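Local coordinates for protein endo-beta-1,4-glucanase (cellulase B) (Bacillus halodurans, PDB 4V2X) that probably cleaves beta-1,4-linked glucans such as cellulose, as a three-module enzyme with a family 5 catalytic module, an Ig-like module and a CBM46 carbohydrate-binding module, at residues A[87-101]-A[360-372]. Numbering follows the deposited sequence.
Sequences NPRVTRELIEQIADE and NGQHFNRHTYEWY. With GOL (glycerol), chain J.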
# COMPACT_ATOMS: atom_id res chain seq x y z
N ASN A 87 -23.34 -18.38 -27.73
CA ASN A 87 -23.75 -17.19 -28.48
C ASN A 87 -23.24 -17.24 -29.91
O ASN A 87 -22.20 -17.85 -30.18
CB ASN A 87 -23.29 -15.91 -27.79
CG ASN A 87 -24.08 -15.62 -26.54
OD1 ASN A 87 -25.32 -15.69 -26.54
ND2 ASN A 87 -23.39 -15.28 -25.47
N PRO A 88 -23.98 -16.63 -30.84
CA PRO A 88 -23.55 -16.65 -32.23
C PRO A 88 -22.42 -15.65 -32.47
O PRO A 88 -22.18 -14.77 -31.64
CB PRO A 88 -24.80 -16.25 -33.00
CG PRO A 88 -25.56 -15.39 -32.05
CD PRO A 88 -25.28 -15.94 -30.68
N ARG A 89 -21.73 -15.79 -33.59
CA ARG A 89 -20.81 -14.75 -34.02
C ARG A 89 -21.56 -13.41 -34.01
O ARG A 89 -22.75 -13.35 -34.30
CB ARG A 89 -20.26 -15.06 -35.42
CG ARG A 89 -19.25 -16.20 -35.48
CD ARG A 89 -17.88 -15.76 -34.98
NE ARG A 89 -16.85 -16.81 -35.05
CZ ARG A 89 -15.97 -16.97 -36.04
NH1 ARG A 89 -15.97 -16.16 -37.11
NH2 ARG A 89 -15.09 -17.97 -35.98
N VAL A 90 -20.84 -12.35 -33.66
CA VAL A 90 -21.42 -11.02 -33.54
C VAL A 90 -21.78 -10.49 -34.93
O VAL A 90 -20.95 -10.51 -35.84
CB VAL A 90 -20.46 -10.04 -32.85
CG1 VAL A 90 -21.09 -8.66 -32.73
CG2 VAL A 90 -20.05 -10.58 -31.47
N THR A 91 -23.01 -10.03 -35.08
CA THR A 91 -23.44 -9.37 -36.32
C THR A 91 -23.44 -7.86 -36.13
O THR A 91 -23.58 -7.37 -35.01
CB THR A 91 -24.85 -9.81 -36.73
OG1 THR A 91 -25.79 -9.41 -35.72
CG2 THR A 91 -24.92 -11.32 -36.92
N ARG A 92 -23.32 -7.12 -37.23
CA ARG A 92 -23.46 -5.68 -37.16
C ARG A 92 -24.86 -5.32 -36.64
O ARG A 92 -25.02 -4.34 -35.90
CB ARG A 92 -23.23 -5.01 -38.52
CG ARG A 92 -23.06 -3.51 -38.40
CD ARG A 92 -22.85 -2.80 -39.72
NE ARG A 92 -22.18 -1.52 -39.51
CZ ARG A 92 -22.74 -0.44 -38.96
NH1 ARG A 92 -24.00 -0.45 -38.55
NH2 ARG A 92 -22.01 0.66 -38.81
N GLU A 93 -25.85 -6.12 -37.02
CA GLU A 93 -27.23 -5.86 -36.64
C GLU A 93 -27.40 -5.88 -35.12
O GLU A 93 -28.14 -5.06 -34.58
CB GLU A 93 -28.16 -6.87 -37.31
CG GLU A 93 -29.63 -6.62 -37.04
CD GLU A 93 -30.56 -7.30 -38.03
OE1 GLU A 93 -30.08 -8.12 -38.85
OE2 GLU A 93 -31.77 -7.02 -37.98
N LEU A 94 -26.72 -6.78 -34.43
CA LEU A 94 -26.81 -6.82 -32.95
C LEU A 94 -26.42 -5.49 -32.33
O LEU A 94 -27.10 -4.96 -31.44
CB LEU A 94 -25.92 -7.92 -32.39
CG LEU A 94 -25.84 -8.01 -30.86
CD1 LEU A 94 -27.22 -8.27 -30.26
CD2 LEU A 94 -24.86 -9.09 -30.47
N ILE A 95 -25.30 -4.95 -32.79
CA ILE A 95 -24.78 -3.68 -32.30
C ILE A 95 -25.74 -2.53 -32.65
O ILE A 95 -26.03 -1.69 -31.80
CB ILE A 95 -23.36 -3.40 -32.85
CG1 ILE A 95 -22.40 -4.56 -32.57
CG2 ILE A 95 -22.81 -2.10 -32.27
CD1 ILE A 95 -22.29 -4.98 -31.11
N GLU A 96 -26.24 -2.52 -33.88
CA GLU A 96 -27.26 -1.54 -34.30
C GLU A 96 -28.47 -1.59 -33.39
O GLU A 96 -28.97 -0.56 -32.95
CB GLU A 96 -27.72 -1.82 -35.74
CG GLU A 96 -26.66 -1.59 -36.81
CD GLU A 96 -27.07 -2.14 -38.17
OE1 GLU A 96 -28.25 -2.45 -38.38
OE2 GLU A 96 -26.18 -2.27 -39.04
N GLN A 97 -28.95 -2.81 -33.12
CA GLN A 97 -30.18 -3.01 -32.35
C GLN A 97 -30.01 -2.56 -30.90
O GLN A 97 -30.90 -1.93 -30.33
CB GLN A 97 -30.61 -4.47 -32.41
CG GLN A 97 -31.01 -4.96 -33.80
CD GLN A 97 -32.46 -4.70 -34.14
OE1 GLN A 97 -33.19 -4.07 -33.38
NE2 GLN A 97 -32.89 -5.19 -35.29
N ILE A 98 -28.86 -2.88 -30.31
CA ILE A 98 -28.56 -2.44 -28.95
C ILE A 98 -28.51 -0.92 -28.87
O ILE A 98 -29.03 -0.32 -27.93
CB ILE A 98 -27.26 -3.10 -28.42
CG1 ILE A 98 -27.53 -4.57 -28.05
CG2 ILE A 98 -26.68 -2.35 -27.22
CD1 ILE A 98 -28.57 -4.79 -26.96
N ALA A 99 -27.90 -0.29 -29.86
CA ALA A 99 -27.85 1.16 -29.92
C ALA A 99 -29.25 1.74 -30.04
O ALA A 99 -29.57 2.74 -29.39
CB ALA A 99 -26.97 1.61 -31.08
N ASP A 100 -30.09 1.11 -30.86
CA ASP A 100 -31.46 1.58 -31.10
C ASP A 100 -32.34 1.46 -29.86
O ASP A 100 -33.28 2.24 -29.70
CB ASP A 100 -32.10 0.84 -32.27
CG ASP A 100 -31.53 1.26 -33.62
OD1 ASP A 100 -30.89 2.33 -33.70
OD2 ASP A 100 -31.74 0.52 -34.60
N GLU A 101 -32.03 0.50 -28.99
CA GLU A 101 -32.75 0.37 -27.72
C GLU A 101 -32.40 1.49 -26.73
O GLU A 101 -33.08 1.64 -25.71
CB GLU A 101 -32.48 -1.01 -27.08
CG GLU A 101 -33.11 -2.18 -27.82
CD GLU A 101 -34.63 -2.09 -27.90
OE1 GLU A 101 -35.30 -2.15 -26.86
OE2 GLU A 101 -35.14 -1.96 -29.03
N ASN A 360 -25.30 -11.93 -20.74
CA ASN A 360 -24.58 -13.08 -21.30
C ASN A 360 -25.26 -13.76 -22.50
O ASN A 360 -24.82 -14.82 -22.94
CB ASN A 360 -24.31 -14.11 -20.20
CG ASN A 360 -25.58 -14.77 -19.69
OD1 ASN A 360 -26.65 -14.67 -20.31
ND2 ASN A 360 -25.46 -15.47 -18.58
N GLY A 361 -26.31 -13.14 -23.02
CA GLY A 361 -27.16 -13.76 -24.04
C GLY A 361 -28.58 -14.01 -23.53
O GLY A 361 -29.48 -14.27 -24.33
N GLN A 362 -28.78 -13.92 -22.22
CA GLN A 362 -30.09 -14.24 -21.63
C GLN A 362 -31.09 -13.09 -21.56
O GLN A 362 -32.26 -13.31 -21.23
CB GLN A 362 -29.92 -14.83 -20.22
CG GLN A 362 -29.56 -13.80 -19.16
CD GLN A 362 -29.08 -14.42 -17.86
OE1 GLN A 362 -28.20 -13.87 -17.20
NE2 GLN A 362 -29.66 -15.55 -17.49
N HIS A 363 -30.66 -11.86 -21.84
CA HIS A 363 -31.61 -10.75 -21.79
C HIS A 363 -32.07 -10.33 -23.19
O HIS A 363 -33.26 -10.42 -23.50
CB HIS A 363 -31.05 -9.57 -21.01
CG HIS A 363 -30.73 -9.90 -19.58
ND1 HIS A 363 -31.62 -10.55 -18.75
CD2 HIS A 363 -29.63 -9.66 -18.83
CE1 HIS A 363 -31.08 -10.70 -17.56
NE2 HIS A 363 -29.87 -10.17 -17.58
N PHE A 364 -31.13 -9.87 -24.02
CA PHE A 364 -31.43 -9.54 -25.41
C PHE A 364 -31.25 -10.79 -26.26
O PHE A 364 -30.16 -11.36 -26.32
CB PHE A 364 -30.53 -8.42 -25.91
CG PHE A 364 -31.06 -7.70 -27.13
CD1 PHE A 364 -32.29 -7.06 -27.09
CD2 PHE A 364 -30.32 -7.67 -28.31
CE1 PHE A 364 -32.78 -6.39 -28.20
CE2 PHE A 364 -30.81 -7.00 -29.43
CZ PHE A 364 -32.04 -6.36 -29.37
N ASN A 365 -32.32 -11.22 -26.91
CA ASN A 365 -32.27 -12.37 -27.77
C ASN A 365 -31.43 -12.03 -29.00
O ASN A 365 -31.82 -11.20 -29.82
CB ASN A 365 -33.69 -12.79 -28.18
CG ASN A 365 -33.73 -14.05 -29.00
OD1 ASN A 365 -32.85 -14.31 -29.83
ND2 ASN A 365 -34.77 -14.84 -28.80
N ARG A 366 -30.29 -12.69 -29.12
CA ARG A 366 -29.33 -12.36 -30.17
C ARG A 366 -29.65 -12.96 -31.51
O ARG A 366 -28.98 -12.67 -32.50
CB ARG A 366 -27.95 -12.81 -29.74
CG ARG A 366 -27.58 -12.23 -28.40
CD ARG A 366 -26.12 -11.93 -28.37
NE ARG A 366 -25.68 -11.56 -27.04
CZ ARG A 366 -24.43 -11.72 -26.64
NH1 ARG A 366 -23.52 -12.24 -27.47
NH2 ARG A 366 -24.08 -11.37 -25.40
N HIS A 367 -30.67 -13.81 -31.56
CA HIS A 367 -31.10 -14.41 -32.82
C HIS A 367 -32.22 -13.59 -33.45
O HIS A 367 -32.25 -13.43 -34.67
CB HIS A 367 -31.53 -15.84 -32.59
CG HIS A 367 -30.44 -16.69 -32.02
ND1 HIS A 367 -29.33 -17.07 -32.75
CD2 HIS A 367 -30.27 -17.22 -30.79
CE1 HIS A 367 -28.54 -17.80 -32.00
NE2 HIS A 367 -29.08 -17.91 -30.80
N THR A 368 -33.13 -13.08 -32.63
CA THR A 368 -34.28 -12.32 -33.12
C THR A 368 -34.24 -10.83 -32.79
O THR A 368 -35.09 -10.07 -33.26
CB THR A 368 -35.59 -12.93 -32.59
OG1 THR A 368 -35.58 -12.93 -31.16
CG2 THR A 368 -35.74 -14.36 -33.07
N TYR A 369 -33.25 -10.41 -31.99
CA TYR A 369 -33.05 -9.01 -31.63
C TYR A 369 -34.27 -8.41 -30.92
O TYR A 369 -34.84 -7.40 -31.34
CB TYR A 369 -32.64 -8.18 -32.85
CG TYR A 369 -31.48 -8.78 -33.64
CD1 TYR A 369 -30.22 -8.91 -33.06
CD2 TYR A 369 -31.65 -9.21 -34.95
CE1 TYR A 369 -29.17 -9.46 -33.77
CE2 TYR A 369 -30.59 -9.77 -35.66
CZ TYR A 369 -29.35 -9.89 -35.07
OH TYR A 369 -28.29 -10.44 -35.76
N GLU A 370 -34.69 -9.08 -29.85
CA GLU A 370 -35.73 -8.56 -28.99
C GLU A 370 -35.44 -9.03 -27.58
O GLU A 370 -34.66 -9.96 -27.39
CB GLU A 370 -37.10 -9.06 -29.43
CG GLU A 370 -37.26 -10.57 -29.40
CD GLU A 370 -38.72 -11.02 -29.43
OE1 GLU A 370 -39.60 -10.19 -29.72
OE2 GLU A 370 -38.98 -12.21 -29.16
N TRP A 371 -36.08 -8.41 -26.60
CA TRP A 371 -35.89 -8.79 -25.20
C TRP A 371 -36.68 -10.05 -24.87
O TRP A 371 -37.88 -10.13 -25.19
CB TRP A 371 -36.24 -7.63 -24.26
CG TRP A 371 -35.38 -6.43 -24.53
CD1 TRP A 371 -35.70 -5.35 -25.29
CD2 TRP A 371 -34.02 -6.23 -24.10
NE1 TRP A 371 -34.64 -4.48 -25.35
CE2 TRP A 371 -33.60 -4.99 -24.63
CE3 TRP A 371 -33.13 -6.96 -23.31
CZ2 TRP A 371 -32.33 -4.47 -24.40
CZ3 TRP A 371 -31.87 -6.44 -23.07
CH2 TRP A 371 -31.48 -5.21 -23.62
N TYR A 372 -36.03 -11.03 -24.24
CA TYR A 372 -36.73 -12.21 -23.75
C TYR A 372 -37.80 -11.79 -22.76
O TYR A 372 -38.90 -12.35 -22.75
CB TYR A 372 -35.80 -13.22 -23.08
CG TYR A 372 -34.92 -14.00 -24.02
CD1 TYR A 372 -35.43 -15.07 -24.76
CD2 TYR A 372 -33.58 -13.69 -24.16
CE1 TYR A 372 -34.61 -15.80 -25.62
CE2 TYR A 372 -32.76 -14.41 -25.01
CZ TYR A 372 -33.28 -15.46 -25.74
OH TYR A 372 -32.44 -16.14 -26.59
C1 GOL J . -35.74 -5.55 -33.80
O1 GOL J . -36.85 -6.45 -33.88
C2 GOL J . -35.86 -4.51 -32.68
O2 GOL J . -34.81 -4.70 -31.72
C3 GOL J . -37.17 -4.59 -31.91
O3 GOL J . -37.25 -3.48 -31.01
O HOH W 1 -23.62 -12.69 -30.35
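In the (beta/alpha)8 barrel of this family 5 enzyme, Y369, F364 and W371 of the hairpin after the last barrel strand pack on helix 92-100, which follows the first strand. At the N-terminal end of that helix, Y369 OH and T91 OG1 share a hydrogen bond of 2.7 Å. T91 is the N-cap residue, and its OG1 also accepts from L94 N. E93 CG stands anti to the backbone N (chi1 -176°), which brings it over one face of the Y369 ring. Y369 CE1 lies 3.6 Å from L94 CA, and Q97 CG packs 3.7 Å from Y369 CB. With an alanine in place of Y369, T91 OG1 would probably lose its hydroxyl partner and a gap would open beside E93, L94 and Q97. Further along the helix, I98 CD1 covers one face of the F364 ring, 4.0 Å from its centroid, while L94 CD1 meets the edge. One turn after Q97, E101 OE1 accepts from W371 NE1 at 2.9 Å; the oxygen lies in the indole plane, but the donor stands above the carboxylate plane. In the loop before the helix, the N87 amide stacks on the R366 guanidinium. N87 ND2 gives a nearly straight bond (176°) to N360 O, at 2.9 Å. A water joins R366 NH1 to P88 O, and R366 also bonds T74 OG1 and G72 O. The hairpin carries a G1 beta bulge, Y369 and E370 both facing N365. A helix after the first strand meeting a hairpin after the last, where the sheet closes, fits a TIM barrel.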